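Local coordinates for protein dihydroorotase (PDB 7CA0) that catalyses the zinc-dependent cyclisation of N-carbamoyl-L-aspartate (ureidosuccinate) to dihydroorotate, the third step of de novo pyrimidine biosynthesis, at residues 12-17 with 256-261; 78-83 with 121-126; 112-117 with 138-143; 262-267 with 345-350. One frame throughout, in Å; residues are numbered along the deposited sequence.

Contact 1 of 4, residues 12-17 with 256-261; sequences DMHVHV and GSDSAP. With ZN (zinc ion), chain E; FOT (5-fluoro-2,6-dioxo-1,2,3,6-tetrahydropyrimidine-4-carboxylic acid), chain G.
Over one face of the His14 ring lies Asp258 CB, 3.9 Å from the ring centroid in a CH-pi contact; the CD2 corner of His16 stands at the ring's edge. The His16 imidazole carries the bound 5-fluoroorotate on one face, N3 of the ligand toward the rim, and has Ser259 O at its edge. Ring and carboxylate of His14 and Asp258 are turned 65° apart, yet OD1 still converges with NE2 of both histidines on one zinc ion, each at 2.1 Å; a further ligand comes from outside the two segments. This is one half of the two-zinc centre of the amidohydrolase barrel, with the HxH motif at the end of the first strand, 11-15, and the aspartate just beyond the last, 253-255. Glu179 takes the other ring nitrogen of His14, ND1. The backbones are stitched by His16 N to Ser259 O, 3.1 Å, and more weakly by Asp258 N to His14 O. Asp12, with CG anti to the backbone N (chi1 -177°), brings its carboxylate to Ser257: OD1 receives Ser257 N at 2.6 Å, almost straight (175°), and His14 N on the opposite face of its plane, closing an Asx turn. OD2 offers its syn lone pair to Ser257 OG at 2.6 Å and also binds Gln280. With an alanine in place of Asp12, Ser257 N and His14 N would probably lose their shared acceptor, and the Ser257 hydroxyl its carboxylate partner.

Contact 2 of 4, residues 78-83 with 121-126; sequences KDLTPD and YPIFKA
Pro82 and Ile123 meet where two outer helices of the amidohydrolase barrel begin, helix 82-90 and helix 121-130, so that the first turn of one and the residues leading into it pack against the first turns of the other. The interface is apolar, and its links are van der Waals contacts between aliphatic carbons or between carbons and backbone groups.

The aliphatic contacts fall into two sets. Around the Pro82 ring, three side chains of the second helix take one corner each: CG lies 4.0 Å from Pro122 CB, the two prolines side by side and pointing the same way; CB rests on the methyl of Ala126 at 3.9 Å; and CD meets Ile123 CD1, the two side chains crossing at about a right angle. Leu80 supplies the second set, its CB reaching the same Ile123 methyl at 4.0 Å. Ile85, one turn further along helix 82-90, touches Leu80, Ile123 and Ala126 and extends this apolar seam.

Among the polar groups, Thr81 is the N-cap residue of helix 82-90, its OG1 bonded to Leu84 N; in the other helix Ala126 N donates to Pro122 O at 3.2 Å.

Carbon-to-backbone contacts complete the fit. Pro82 CG sits 3.8 Å from Pro122 O. In Ile123, CG1 stands beside the backbone N (chi1 -55°) and the chain bends again at chi2 (-65°), which lays CD1 along the incoming backbone, 3.7 Å from Leu80 O and 3.8 Å from Thr81 C.

Contact 3 of 4, residues 112-117 with 138-143; sequences VDPNDF and GEKPSV
A type I beta turn, Asp113 to Asp116, in the loop leading to helix 121-130 sets Pro114 and Asn115 against Lys140 and Pro141 of the loop that follows barrel strand 133-136. The turn is held from within by Asp116 N to Asp113 O and by an Asx turn, in which Asn115 N approaches Asp113 OD1 at 2.8 Å from well above the carboxylate plane (60° out of it).

The two prolines reach toward each other tip to tip, Pro114 CG 3.5 Å from Pro141 CD. Pro114 CG also lies 4.0 Å from Lys140 CG, at the base of a side chain that crosses it obliquely. Behind the turn, Pro114 CA sits over one face of the Phe117 ring, offset toward the rim.

Lys140 bends at chi3 and chi4 (57° at the last), curling its end back to the turn. There it crosses Asn115 at about a right angle, and Lys140 NZ makes a weak hydrogen bond of 2.9 Å to Asn115 OD1. Replacing Lys140 by an alanine is likely to leave the Asn115 amide without this donor and uncover the flank of Pro114. Glu139 points the other way and bonds His137, a zinc ligand by similarity, while Ser142 bonds Asp219 of the second subunit.

Lys140 NZ lies 6.5 Å from Asp113 OD1, too far for a salt bridge, although the carboxylate may still favour the ammonium electrostatically. With its one polar link weak and partly exposed, the join probably rests mainly on the packing of the two prolines.

Contact 4 of 4, residues 262-267 with 345-350; sequences HPVQNK and SIIPFK. With FOT (5-fluoro-2,6-dioxo-1,2,3,6-tetrahydropyrimidine-4-carboxylic acid), chain G.
Val264 holds CG2 anti to its own nitrogen, with CG1 between that nitrogen and the carbonyl carbon (chi1 65°), and in Ile347 CG1 stands beside the backbone N (chi1 -43°). These settings aim Val264 CG2 at Ile347, where CG1 and CD1 both lie 3.8 Å away as the two side chains pass each other at a slant.

Alongside this apolar pair runs the polar join. Val264 N donates to Ser345 O over 2.9 Å with an N-H...O angle of 153°. The same oxygen takes a CA-H...O contact from Pro263 at 3.4 Å, so one carbonyl receives two successive residues of the loop. Ile346 reaches the preceding peptide, its CG1 3.9 Å from His262 O. On the loop side the chain then folds over in a turn, Asn266 N bonding Pro263 O and Lys267 N bonding Val264 O.

His262, whose backbone carbonyl faces Ile346, sends its ring away from the 345-350 segment to the active site. NE2 hydrogen-bonds O6 of the bound 5-fluoroorotate, which lies at the edge of the imidazole; the modelled separation is so short that its exact value is doubtful. Arg18 and Asn43 bind the same ligand.

The contact thus ties the ligand-binding loop after the last barrel strand, 253-255, to a short C-terminal hairpin. Strand 345-346 pairs with strand 338-339, Met22, Leu25 and Val26 of helix 20-26 pack on Ile346, and Tyr270 of the second subunit covers Val264 and Ile347.

Overall arrangement
From the N terminus, strand 11-15 opens contact 1, which closes only at 256-261, after the last barrel strand, so first and last strands meet at the zinc. Contacts 2 and 3 both fall within this long loop and cross each other: 78-83, 112-117, 121-126 and 138-143 alternate between them. Contact 2 packs the starts of outer helices 82-90 and 121-130, whereas contact 3 joins the loop before helix 121-130 to the loop leaving strand 133-136, nearer the metal site; they touch where Phe124 meets Phe117 O. Contact 4 follows in series, joining 262-267 to the C-terminal hairpin. It abuts contact 1 through Pro261 and Ile346, and both touch the bound 5-fluoroorotate.

Contact 1 of 4, residues 12-17 with 256-261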
# COMPACT_ATOMS: atom_id res chain seq x y z
N ASP A 12 -22.25 -0.93 17.16
CA ASP A 12 -20.93 -0.75 16.59
C ASP A 12 -19.92 -1.09 17.69
O ASP A 12 -19.66 -0.26 18.57
CB ASP A 12 -20.73 0.66 16.08
CG ASP A 12 -19.38 0.86 15.41
OD1 ASP A 12 -18.53 -0.07 15.46
OD2 ASP A 12 -19.16 1.96 14.86
N MET A 13 -19.35 -2.28 17.61
CA MET A 13 -18.45 -2.76 18.69
C MET A 13 -16.97 -2.41 18.48
O MET A 13 -16.14 -3.08 19.07
CB MET A 13 -18.68 -4.26 18.89
CG MET A 13 -20.09 -4.58 19.35
SD MET A 13 -20.75 -3.48 20.62
CE MET A 13 -21.88 -4.55 21.48
N HIS A 14 -16.66 -1.40 17.68
CA HIS A 14 -15.27 -0.94 17.53
C HIS A 14 -15.30 0.54 17.11
O HIS A 14 -15.39 0.84 15.92
CB HIS A 14 -14.52 -1.78 16.52
CG HIS A 14 -13.03 -1.66 16.61
ND1 HIS A 14 -12.19 -2.75 16.72
CD2 HIS A 14 -12.22 -0.57 16.61
CE1 HIS A 14 -10.94 -2.34 16.78
NE2 HIS A 14 -10.93 -1.02 16.71
N VAL A 15 -15.19 1.44 18.09
CA VAL A 15 -15.36 2.88 17.89
C VAL A 15 -14.17 3.62 18.48
O VAL A 15 -13.73 3.30 19.59
CB VAL A 15 -16.68 3.38 18.53
CG1 VAL A 15 -16.71 4.92 18.58
CG2 VAL A 15 -17.89 2.87 17.75
N HIS A 16 -13.65 4.59 17.74
CA HIS A 16 -12.67 5.54 18.24
C HIS A 16 -13.23 6.95 18.23
O HIS A 16 -13.67 7.43 17.17
CB HIS A 16 -11.39 5.51 17.41
CG HIS A 16 -10.66 4.21 17.49
ND1 HIS A 16 -9.60 4.01 18.34
CD2 HIS A 16 -10.84 3.04 16.84
CE1 HIS A 16 -9.16 2.77 18.21
NE2 HIS A 16 -9.90 2.16 17.30
N VAL A 17 -13.25 7.62 19.37
CA VAL A 17 -13.85 8.99 19.38
C VAL A 17 -12.84 10.04 19.86
O VAL A 17 -13.26 11.15 20.08
CB VAL A 17 -15.10 9.05 20.28
CG1 VAL A 17 -15.62 10.48 20.37
CG2 VAL A 17 -16.17 8.11 19.76
N GLY A 256 -18.20 -4.10 13.70
CA GLY A 256 -17.42 -3.14 14.45
C GLY A 256 -16.74 -2.23 13.45
O GLY A 256 -15.90 -2.70 12.68
N SER A 257 -17.08 -0.95 13.45
CA SER A 257 -16.64 -0.10 12.33
C SER A 257 -15.13 0.13 12.33
O SER A 257 -14.54 0.26 11.26
CB SER A 257 -17.36 1.25 12.38
OG SER A 257 -16.91 2.01 13.49
N ASP A 258 -14.50 0.19 13.50
CA ASP A 258 -13.16 0.75 13.63
C ASP A 258 -13.10 2.12 12.98
O ASP A 258 -12.07 2.53 12.41
CB ASP A 258 -12.11 -0.19 13.04
CG ASP A 258 -10.71 0.26 13.32
OD1 ASP A 258 -10.49 0.91 14.38
OD2 ASP A 258 -9.82 0.00 12.46
N SER A 259 -14.19 2.87 13.09
CA SER A 259 -14.14 4.25 12.66
C SER A 259 -13.06 4.95 13.47
O SER A 259 -13.13 4.97 14.71
CB SER A 259 -15.49 4.93 12.83
OG SER A 259 -15.44 6.30 12.43
N ALA A 260 -12.06 5.49 12.77
CA ALA A 260 -10.83 6.03 13.34
C ALA A 260 -10.58 7.42 12.76
O ALA A 260 -9.96 7.55 11.69
CB ALA A 260 -9.64 5.11 13.04
N PRO A 261 -11.10 8.47 13.40
CA PRO A 261 -10.94 9.82 12.83
C PRO A 261 -9.51 10.35 12.97
O PRO A 261 -8.87 10.17 14.01
CB PRO A 261 -11.93 10.67 13.63
CG PRO A 261 -12.20 9.89 14.89
CD PRO A 261 -11.86 8.45 14.66
ZN ZN E . -9.54 0.45 16.22
C2 FOT G . -6.94 4.38 16.03
C6 FOT G . -6.37 4.68 13.88
C5 FOT G . -6.44 3.30 13.66
O2 FOT G . -7.15 4.90 17.05
N3 FOT G . -7.05 3.01 15.93
N1 FOT G . -6.62 5.22 15.03
O6 FOT G . -6.11 5.51 13.07
F5 FOT G . -6.21 2.71 12.45
C4 FOT G . -6.81 2.42 14.78
C41 FOT G . -6.89 0.89 14.63
O42 FOT G . -6.76 0.12 15.60
O41 FOT G . -7.10 0.33 13.53
O HOH W 1 -15.48 7.55 14.59

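Contact 2 of 4, residues 78-83 with 121-126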
# COMPACT_ATOMS: atom_id res chain seq x y z
N LYS A 78 1.36 -2.12 30.65
CA LYS A 78 2.21 -2.67 31.73
C LYS A 78 1.71 -2.18 33.09
O LYS A 78 2.02 -2.84 34.08
CB LYS A 78 3.65 -2.23 31.48
CG LYS A 78 3.92 -1.76 30.05
CD LYS A 78 5.40 -1.59 29.76
CE LYS A 78 5.78 -2.00 28.36
NZ LYS A 78 6.70 -1.04 27.72
N ASP A 79 0.95 -1.08 33.12
CA ASP A 79 0.46 -0.48 34.38
C ASP A 79 -0.74 -1.25 34.95
O ASP A 79 -0.99 -1.10 36.14
CB ASP A 79 0.08 1.00 34.21
CG ASP A 79 1.00 1.79 33.30
OD1 ASP A 79 2.23 1.64 33.42
OD2 ASP A 79 0.47 2.55 32.46
N LEU A 80 -1.45 -2.02 34.14
CA LEU A 80 -2.61 -2.74 34.67
C LEU A 80 -2.21 -3.82 35.68
O LEU A 80 -1.13 -4.41 35.61
CB LEU A 80 -3.42 -3.37 33.54
CG LEU A 80 -4.64 -2.58 33.04
CD1 LEU A 80 -4.24 -1.29 32.32
CD2 LEU A 80 -5.47 -3.46 32.13
N THR A 81 -3.14 -4.10 36.60
CA THR A 81 -3.03 -5.09 37.67
C THR A 81 -4.37 -5.79 37.83
O THR A 81 -5.42 -5.17 37.59
CB THR A 81 -2.63 -4.46 39.02
OG1 THR A 81 -3.75 -3.74 39.56
CG2 THR A 81 -1.42 -3.53 38.88
N PRO A 82 -4.37 -7.08 38.19
CA PRO A 82 -5.64 -7.79 38.42
C PRO A 82 -6.57 -7.09 39.40
O PRO A 82 -7.79 -7.11 39.20
CB PRO A 82 -5.19 -9.17 38.93
CG PRO A 82 -3.80 -9.32 38.43
CD PRO A 82 -3.20 -7.96 38.42
N ASP A 83 -6.04 -6.47 40.46
CA ASP A 83 -6.90 -5.72 41.37
C ASP A 83 -7.66 -4.63 40.63
O ASP A 83 -8.86 -4.45 40.84
CB ASP A 83 -6.08 -5.10 42.51
CG ASP A 83 -5.50 -6.14 43.44
OD1 ASP A 83 -5.57 -7.36 43.16
OD2 ASP A 83 -5.02 -5.72 44.51
N TYR A 121 -1.04 -12.97 31.64
CA TYR A 121 -1.97 -14.02 32.06
C TYR A 121 -2.68 -13.72 33.38
O TYR A 121 -3.89 -14.00 33.47
CB TYR A 121 -1.22 -15.35 32.12
CG TYR A 121 -1.12 -16.04 30.79
CD1 TYR A 121 -1.10 -15.31 29.60
CD2 TYR A 121 -1.07 -17.43 30.70
CE1 TYR A 121 -1.03 -15.93 28.37
CE2 TYR A 121 -1.00 -18.06 29.47
CZ TYR A 121 -0.98 -17.31 28.31
OH TYR A 121 -0.91 -17.94 27.09
N PRO A 122 -2.02 -13.18 34.42
CA PRO A 122 -2.77 -12.72 35.60
C PRO A 122 -3.89 -11.75 35.27
O PRO A 122 -4.96 -11.82 35.88
CB PRO A 122 -1.69 -12.05 36.46
CG PRO A 122 -0.43 -12.72 36.07
CD PRO A 122 -0.56 -13.05 34.61
N ILE A 123 -3.67 -10.86 34.29
CA ILE A 123 -4.73 -9.95 33.86
C ILE A 123 -5.89 -10.75 33.28
O ILE A 123 -7.06 -10.45 33.51
CB ILE A 123 -4.19 -8.93 32.83
CG1 ILE A 123 -2.98 -8.15 33.36
CG2 ILE A 123 -5.28 -7.93 32.46
CD1 ILE A 123 -3.28 -7.25 34.54
N PHE A 124 -5.56 -11.78 32.48
CA PHE A 124 -6.57 -12.59 31.82
C PHE A 124 -7.39 -13.44 32.80
O PHE A 124 -8.59 -13.64 32.58
CB PHE A 124 -5.91 -13.43 30.71
CG PHE A 124 -5.23 -12.61 29.61
CD1 PHE A 124 -5.67 -11.31 29.30
CD2 PHE A 124 -4.18 -13.14 28.88
CE1 PHE A 124 -5.04 -10.56 28.29
CE2 PHE A 124 -3.55 -12.39 27.87
CZ PHE A 124 -3.99 -11.11 27.57
N LYS A 125 -6.77 -13.88 33.89
CA LYS A 125 -7.56 -14.64 34.89
C LYS A 125 -8.57 -13.68 35.52
O LYS A 125 -9.73 -14.08 35.65
CB LYS A 125 -6.65 -15.33 35.91
CG LYS A 125 -6.56 -16.84 35.76
CD LYS A 125 -5.18 -17.32 35.37
CE LYS A 125 -5.13 -18.80 35.02
NZ LYS A 125 -4.18 -19.05 33.91
N ALA A 126 -8.14 -12.47 35.88
CA ALA A 126 -9.05 -11.46 36.42
C ALA A 126 -10.17 -11.14 35.44
O ALA A 126 -11.35 -11.13 35.81
CB ALA A 126 -8.27 -10.20 36.79

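Contact 3 of 4, residues 112-117 with 138-143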
# COMPACT_ATOMS: atom_id res chain seq x y z
N VAL A 112 1.87 -4.25 23.63
CA VAL A 112 2.47 -5.48 24.11
C VAL A 112 3.24 -6.14 22.97
O VAL A 112 3.03 -5.86 21.78
CB VAL A 112 1.43 -6.48 24.66
CG1 VAL A 112 0.52 -5.81 25.69
CG2 VAL A 112 0.68 -7.17 23.54
N ASP A 113 4.17 -7.01 23.35
CA ASP A 113 4.78 -7.93 22.40
C ASP A 113 3.93 -9.19 22.39
O ASP A 113 3.88 -9.89 23.42
CB ASP A 113 6.22 -8.23 22.80
CG ASP A 113 6.77 -9.49 22.14
OD1 ASP A 113 6.27 -9.90 21.07
OD2 ASP A 113 7.75 -10.04 22.69
N PRO A 114 3.27 -9.54 21.29
CA PRO A 114 2.40 -10.73 21.26
C PRO A 114 3.15 -12.04 21.12
O PRO A 114 2.50 -13.08 20.96
CB PRO A 114 1.51 -10.47 20.04
CG PRO A 114 2.35 -9.68 19.13
CD PRO A 114 3.23 -8.81 20.00
N ASN A 115 4.48 -12.03 21.17
CA ASN A 115 5.22 -13.27 21.29
C ASN A 115 5.42 -13.68 22.73
O ASN A 115 5.85 -14.81 22.99
CB ASN A 115 6.58 -13.13 20.61
CG ASN A 115 6.46 -13.09 19.12
OD1 ASN A 115 5.37 -13.26 18.59
ND2 ASN A 115 7.56 -12.83 18.44
N ASP A 116 5.12 -12.81 23.69
CA ASP A 116 5.14 -13.18 25.10
C ASP A 116 3.89 -12.60 25.78
O ASP A 116 3.91 -11.52 26.36
CB ASP A 116 6.42 -12.70 25.76
CG ASP A 116 6.82 -13.58 26.91
OD1 ASP A 116 6.08 -13.62 27.91
OD2 ASP A 116 7.87 -14.26 26.78
N PHE A 117 2.76 -13.29 25.64
CA PHE A 117 1.50 -12.87 26.27
C PHE A 117 1.41 -13.28 27.72
O PHE A 117 0.55 -12.79 28.47
CB PHE A 117 0.31 -13.45 25.55
CG PHE A 117 -0.24 -12.57 24.49
CD1 PHE A 117 -0.58 -11.26 24.78
CD2 PHE A 117 -0.46 -13.05 23.21
CE1 PHE A 117 -1.12 -10.43 23.80
CE2 PHE A 117 -1.00 -12.24 22.23
CZ PHE A 117 -1.33 -10.93 22.53
N GLY A 138 -5.34 -8.28 16.14
CA GLY A 138 -4.57 -9.47 15.82
C GLY A 138 -3.54 -9.29 14.73
O GLY A 138 -3.74 -9.76 13.61
N GLU A 139 -2.43 -8.61 15.04
CA GLU A 139 -1.33 -8.47 14.09
C GLU A 139 0.01 -8.58 14.82
O GLU A 139 0.26 -7.86 15.79
CB GLU A 139 -1.41 -7.12 13.36
CG GLU A 139 -2.43 -7.07 12.24
CD GLU A 139 -2.22 -5.87 11.37
OE1 GLU A 139 -2.60 -4.76 11.81
OE2 GLU A 139 -1.65 -6.02 10.27
N LYS A 140 0.88 -9.46 14.35
CA LYS A 140 2.22 -9.43 14.92
C LYS A 140 3.03 -8.28 14.35
O LYS A 140 2.93 -7.98 13.15
CB LYS A 140 2.94 -10.75 14.68
CG LYS A 140 2.70 -11.77 15.78
CD LYS A 140 3.03 -13.14 15.25
CE LYS A 140 3.70 -14.01 16.28
NZ LYS A 140 2.88 -14.14 17.50
N PRO A 141 3.86 -7.64 15.17
CA PRO A 141 4.79 -6.63 14.65
C PRO A 141 5.67 -7.18 13.54
O PRO A 141 5.88 -8.39 13.42
CB PRO A 141 5.62 -6.24 15.89
CG PRO A 141 4.72 -6.54 17.05
CD PRO A 141 3.95 -7.78 16.63
N SER A 142 6.12 -6.28 12.67
CA SER A 142 6.89 -6.68 11.51
C SER A 142 8.32 -7.08 11.88
O SER A 142 8.91 -6.59 12.85
CB SER A 142 6.92 -5.54 10.49
OG SER A 142 5.68 -5.44 9.81
N VAL A 143 8.83 -8.07 11.15
CA VAL A 143 10.20 -8.55 11.29
C VAL A 143 10.74 -9.06 9.95
O VAL A 143 10.13 -9.90 9.29
CB VAL A 143 10.27 -9.64 12.38
CG1 VAL A 143 9.33 -10.76 12.06
CG2 VAL A 143 11.68 -10.20 12.45

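Contact 4 of 4, residues 262-267 with 345-350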
# COMPACT_ATOMS: atom_id res chain seq x y z
N HIS A 262 -9.01 10.95 11.89
CA HIS A 262 -7.76 11.69 11.83
C HIS A 262 -7.99 12.97 11.05
O HIS A 262 -8.68 12.95 10.02
CB HIS A 262 -6.63 10.88 11.15
CG HIS A 262 -6.12 9.75 11.99
ND1 HIS A 262 -5.14 9.92 12.94
CD2 HIS A 262 -6.46 8.44 12.02
CE1 HIS A 262 -4.91 8.76 13.54
NE2 HIS A 262 -5.69 7.85 13.00
N PRO A 263 -7.42 14.10 11.48
CA PRO A 263 -7.54 15.31 10.66
C PRO A 263 -6.84 15.10 9.32
O PRO A 263 -5.88 14.33 9.20
CB PRO A 263 -6.86 16.40 11.51
CG PRO A 263 -6.10 15.68 12.58
CD PRO A 263 -6.73 14.33 12.76
N VAL A 264 -7.41 15.72 8.29
CA VAL A 264 -6.91 15.54 6.92
C VAL A 264 -5.40 15.73 6.83
O VAL A 264 -4.72 15.05 6.05
CB VAL A 264 -7.67 16.46 5.95
CG1 VAL A 264 -7.41 17.93 6.25
CG2 VAL A 264 -7.28 16.14 4.54
N GLN A 265 -4.83 16.66 7.61
CA GLN A 265 -3.40 16.91 7.52
C GLN A 265 -2.57 15.72 7.98
O GLN A 265 -1.39 15.63 7.61
CB GLN A 265 -3.00 18.13 8.36
CG GLN A 265 -4.09 19.18 8.39
CD GLN A 265 -4.98 19.00 9.60
OE1 GLN A 265 -4.51 18.62 10.68
NE2 GLN A 265 -6.28 19.20 9.41
N ASN A 266 -3.15 14.82 8.77
CA ASN A 266 -2.43 13.63 9.22
C ASN A 266 -2.57 12.46 8.26
O ASN A 266 -1.97 11.41 8.50
CB ASN A 266 -2.92 13.20 10.60
CG ASN A 266 -2.50 14.15 11.68
OD1 ASN A 266 -1.97 15.22 11.38
ND2 ASN A 266 -2.69 13.77 12.94
N LYS A 267 -3.37 12.59 7.20
CA LYS A 267 -3.36 11.63 6.11
C LYS A 267 -2.52 12.10 4.94
O LYS A 267 -1.97 11.27 4.21
CB LYS A 267 -4.79 11.36 5.61
CG LYS A 267 -5.75 10.95 6.70
CD LYS A 267 -5.36 9.64 7.35
CE LYS A 267 -5.80 8.49 6.49
NZ LYS A 267 -5.73 7.16 7.16
N SER A 345 -10.91 19.12 9.96
CA SER A 345 -11.57 18.55 8.79
C SER A 345 -11.21 17.08 8.66
O SER A 345 -10.06 16.69 8.90
CB SER A 345 -11.19 19.30 7.51
OG SER A 345 -11.40 20.70 7.64
N ILE A 346 -12.19 16.24 8.34
CA ILE A 346 -12.00 14.80 8.19
C ILE A 346 -12.56 14.38 6.84
O ILE A 346 -13.64 14.78 6.45
CB ILE A 346 -12.72 13.99 9.30
CG1 ILE A 346 -12.22 14.35 10.69
CG2 ILE A 346 -12.55 12.50 9.08
CD1 ILE A 346 -13.14 13.78 11.76
N ILE A 347 -11.79 13.51 6.15
CA ILE A 347 -12.28 12.90 4.91
C ILE A 347 -13.02 11.63 5.30
O ILE A 347 -12.42 10.73 5.92
CB ILE A 347 -11.14 12.59 3.91
CG1 ILE A 347 -10.15 13.75 3.86
CG2 ILE A 347 -11.74 12.37 2.57
CD1 ILE A 347 -10.80 15.11 3.51
N PRO A 348 -14.33 11.54 5.06
CA PRO A 348 -15.07 10.33 5.39
C PRO A 348 -14.85 9.26 4.34
O PRO A 348 -14.57 9.55 3.17
CB PRO A 348 -16.52 10.82 5.40
CG PRO A 348 -16.52 11.87 4.34
CD PRO A 348 -15.20 12.57 4.46
N PHE A 349 -15.01 8.02 4.78
CA PHE A 349 -14.96 6.87 3.89
C PHE A 349 -15.89 7.06 2.69
O PHE A 349 -17.05 7.47 2.83
CB PHE A 349 -15.35 5.63 4.69
CG PHE A 349 -15.36 4.36 3.90
CD1 PHE A 349 -14.30 4.04 3.05
CD2 PHE A 349 -16.41 3.47 4.02
CE1 PHE A 349 -14.31 2.85 2.32
CE2 PHE A 349 -16.43 2.29 3.30
CZ PHE A 349 -15.38 1.97 2.45
N LYS A 350 -15.37 6.79 1.50
CA LYS A 350 -16.16 6.87 0.27
C LYS A 350 -16.70 8.29 0.04
O LYS A 350 -17.80 8.47 -0.46
CB LYS A 350 -17.32 5.87 0.28
CG LYS A 350 -16.89 4.43 0.05
CD LYS A 350 -18.05 3.44 0.27
CE LYS A 350 -19.27 3.76 -0.59
NZ LYS A 350 -18.98 3.81 -2.06
C2 FOT G . -6.94 4.38 16.03
C6 FOT G . -6.37 4.68 13.88
C5 FOT G . -6.44 3.30 13.66
O2 FOT G . -7.15 4.90 17.05
N3 FOT G . -7.05 3.01 15.93
N1 FOT G . -6.62 5.22 15.03
O6 FOT G . -6.11 5.51 13.07
F5 FOT G . -6.21 2.71 12.45
C4 FOT G . -6.81 2.42 14.78
C41 FOT G . -6.89 0.89 14.63
O42 FOT G . -6.76 0.12 15.60
O41 FOT G . -7.10 0.33 13.53